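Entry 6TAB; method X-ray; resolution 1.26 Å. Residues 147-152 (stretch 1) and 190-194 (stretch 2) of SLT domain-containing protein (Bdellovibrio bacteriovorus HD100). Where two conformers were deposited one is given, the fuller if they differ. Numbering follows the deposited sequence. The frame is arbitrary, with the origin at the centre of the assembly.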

# COMPACT_ATOMS: atom_id res chain seq x y z
N LYS A 147 -8.56 -10.77 2.97
CA LYS A 147 -8.72 -11.65 4.16
C LYS A 147 -7.82 -11.15 5.31
O LYS A 147 -6.61 -11.44 5.36
CB LYS A 147 -8.39 -13.11 3.82
CG LYS A 147 -9.31 -13.75 2.78
CD LYS A 147 -8.95 -15.19 2.49
CE LYS A 147 -7.70 -15.36 1.64
NZ LYS A 147 -7.60 -16.76 1.15
N THR A 148 -8.45 -10.44 6.26
CA THR A 148 -7.73 -9.85 7.41
C THR A 148 -7.10 -10.94 8.30
O THR A 148 -6.10 -10.64 9.01
CB THR A 148 -8.61 -8.86 8.17
OG1 THR A 148 -7.83 -7.96 8.97
CG2 THR A 148 -9.67 -9.53 9.04
N ALA A 149 -7.65 -12.17 8.29
CA ALA A 149 -7.10 -13.27 9.14
C ALA A 149 -5.84 -13.95 8.56
O ALA A 149 -5.24 -14.78 9.23
CB ALA A 149 -8.17 -14.32 9.38
N MET A 150 -5.45 -13.61 7.33
CA MET A 150 -4.39 -14.36 6.64
C MET A 150 -3.05 -14.27 7.40
O MET A 150 -2.57 -13.17 7.77
CB MET A 150 -4.19 -13.86 5.21
CG MET A 150 -3.18 -14.70 4.42
SD MET A 150 -3.07 -14.27 2.66
CE MET A 150 -1.49 -15.06 2.31
N SER A 151 -2.40 -15.43 7.58
CA SER A 151 -1.02 -15.48 8.08
C SER A 151 -0.19 -16.40 7.16
O SER A 151 -0.71 -17.47 6.74
CB SER A 151 -0.97 -15.93 9.53
OG SER A 151 -1.49 -17.22 9.66
N TYR A 152 1.08 -16.02 6.90
CA TYR A 152 2.00 -16.81 6.02
C TYR A 152 3.41 -16.84 6.63
O TYR A 152 3.98 -15.79 6.93
CB TYR A 152 2.05 -16.22 4.61
CG TYR A 152 3.01 -16.92 3.67
CD1 TYR A 152 2.67 -18.12 3.07
CD2 TYR A 152 4.27 -16.41 3.41
CE1 TYR A 152 3.55 -18.78 2.22
CE2 TYR A 152 5.15 -17.05 2.55
CZ TYR A 152 4.79 -18.24 1.95
OH TYR A 152 5.65 -18.89 1.11
N LEU A 190 -2.17 -6.92 14.19
CA LEU A 190 -1.92 -6.94 12.73
C LEU A 190 -3.14 -7.49 11.95
O LEU A 190 -3.29 -7.17 10.75
CB LEU A 190 -0.62 -7.69 12.38
CG LEU A 190 0.69 -6.97 12.77
CD1 LEU A 190 1.09 -7.31 14.21
CD2 LEU A 190 1.83 -7.27 11.79
N HIS A 191 -4.02 -8.25 12.63
CA HIS A 191 -5.23 -8.78 12.04
C HIS A 191 -6.41 -7.80 12.18
O HIS A 191 -7.54 -8.10 11.72
CB HIS A 191 -5.51 -10.19 12.59
CG HIS A 191 -4.46 -11.21 12.25
ND1 HIS A 191 -4.30 -11.72 10.99
CD2 HIS A 191 -3.44 -11.72 13.00
CE1 HIS A 191 -3.28 -12.56 10.97
NE2 HIS A 191 -2.72 -12.59 12.23
N ASP A 192 -6.21 -6.64 12.82
CA ASP A 192 -7.17 -5.53 12.83
C ASP A 192 -6.99 -4.78 11.51
O ASP A 192 -5.93 -4.17 11.31
CB ASP A 192 -6.94 -4.63 14.06
CG ASP A 192 -7.81 -3.38 14.12
OD1 ASP A 192 -8.39 -2.98 13.06
OD2 ASP A 192 -7.86 -2.75 15.23
N PRO A 193 -8.00 -4.79 10.59
CA PRO A 193 -7.79 -4.22 9.27
C PRO A 193 -7.43 -2.71 9.31
O PRO A 193 -6.66 -2.23 8.45
CB PRO A 193 -9.11 -4.51 8.54
CG PRO A 193 -10.12 -4.65 9.62
CD PRO A 193 -9.37 -5.30 10.77
N LEU A 194 -7.99 -1.97 10.27
CA LEU A 194 -7.73 -0.53 10.33
C LEU A 194 -6.26 -0.26 10.75
O LEU A 194 -5.59 0.61 10.14
CB LEU A 194 -8.72 0.14 11.28
CG LEU A 194 -10.22 -0.10 11.00
CD1 LEU A 194 -11.01 0.80 11.92
CD2 LEU A 194 -10.59 0.16 9.54
O HOH W 1 -5.33 -6.83 8.58

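The two stretches belong to one chain and lie at least 40 residues apart in sequence wherever they touch. Their contact is small, burying 225 Å² with both sides summed. No backbone-to-backbone hydrogen bond joins them. The backbones come closest at Thr-148 and His-191, whose CA atoms are 5.4 Å apart. Each of these residues uses its side chain to bond the other's carbonyl. Stretch 1 presents a type I beta turn from Lys-147 to Met-150, closed by a hydrogen bond of 3.2 Å from Met-150 N to Lys-147 O. After the turn the chain enters a strand at Ser-151. Stretch 2 is the approach to a helix and its first residues.

Leu-190 opens stretch 2. Its side chain is buried but stays well clear of stretch 1. Its carbonyl is linked to the turn through water 1. This water donates to Leu-190 O at 3.0 Å and to Thr-148 OG1 at 2.8 Å. The water thus bridges a backbone acceptor on one stretch and a side-chain hydroxyl on the other.

His-191 is the centre of the contact. Its CA-to-CB bond points sideways, but the end of the side chain comes nearer to stretch 1. With chi1 in the m well, the imidazole reaches the turn. His-191 ND1 donates to Thr-148 O at 2.9 Å, with an angle of 164° at the hydrogen. The bond is nearly straight, and the carbonyl oxygen lies at the ring edge, where the hydrogen on ND1 points. ND1 therefore carries a proton. NE2 is hydrogen-bonded elsewhere in the structure.

The CE1 corner of the ring faces more carbonyl oxygen. Met-150 O is 3.3 Å from His-191 CE1, near the ring plane, and Ala-149 O is 3.4 Å from the same CE1. An imidazole C-H between two nitrogens is somewhat polar, so oxygen neighbours suit it. Ser-151 adds a looser contact, with its CB 4.3 Å from His-191 CE1. The CA-to-CB bonds of Ala-149 and Met-150 point away, and both residues meet the ring through their carbonyl oxygens.

The backbone of His-191 supplies the second direct bond. The CA-to-CB bond of Thr-148 points toward stretch 2, and Thr-148 OG1 donates to His-191 O at 2.8 Å. The same hydroxyl accepts from water 1, so it serves as donor and acceptor at once. The two direct bonds run in opposite senses between the same two residues and make a reciprocal pair.

The CA-to-CB bond of Asp-192 points away from stretch 1. Asp-192 is the N-cap of the helix that follows. Asp-192 OD1 accepts from Leu-194 N at 3.0 Å, satisfying an amide at the start of the helix.

Pro-193 begins the helix and packs beside the threonine. Pro-193 CD is 3.6 Å from Thr-148 OG1, a van der Waals contact that helps cover the hydroxyl. Leu-194 continues the helix, and its side chain is out of reach of stretch 1.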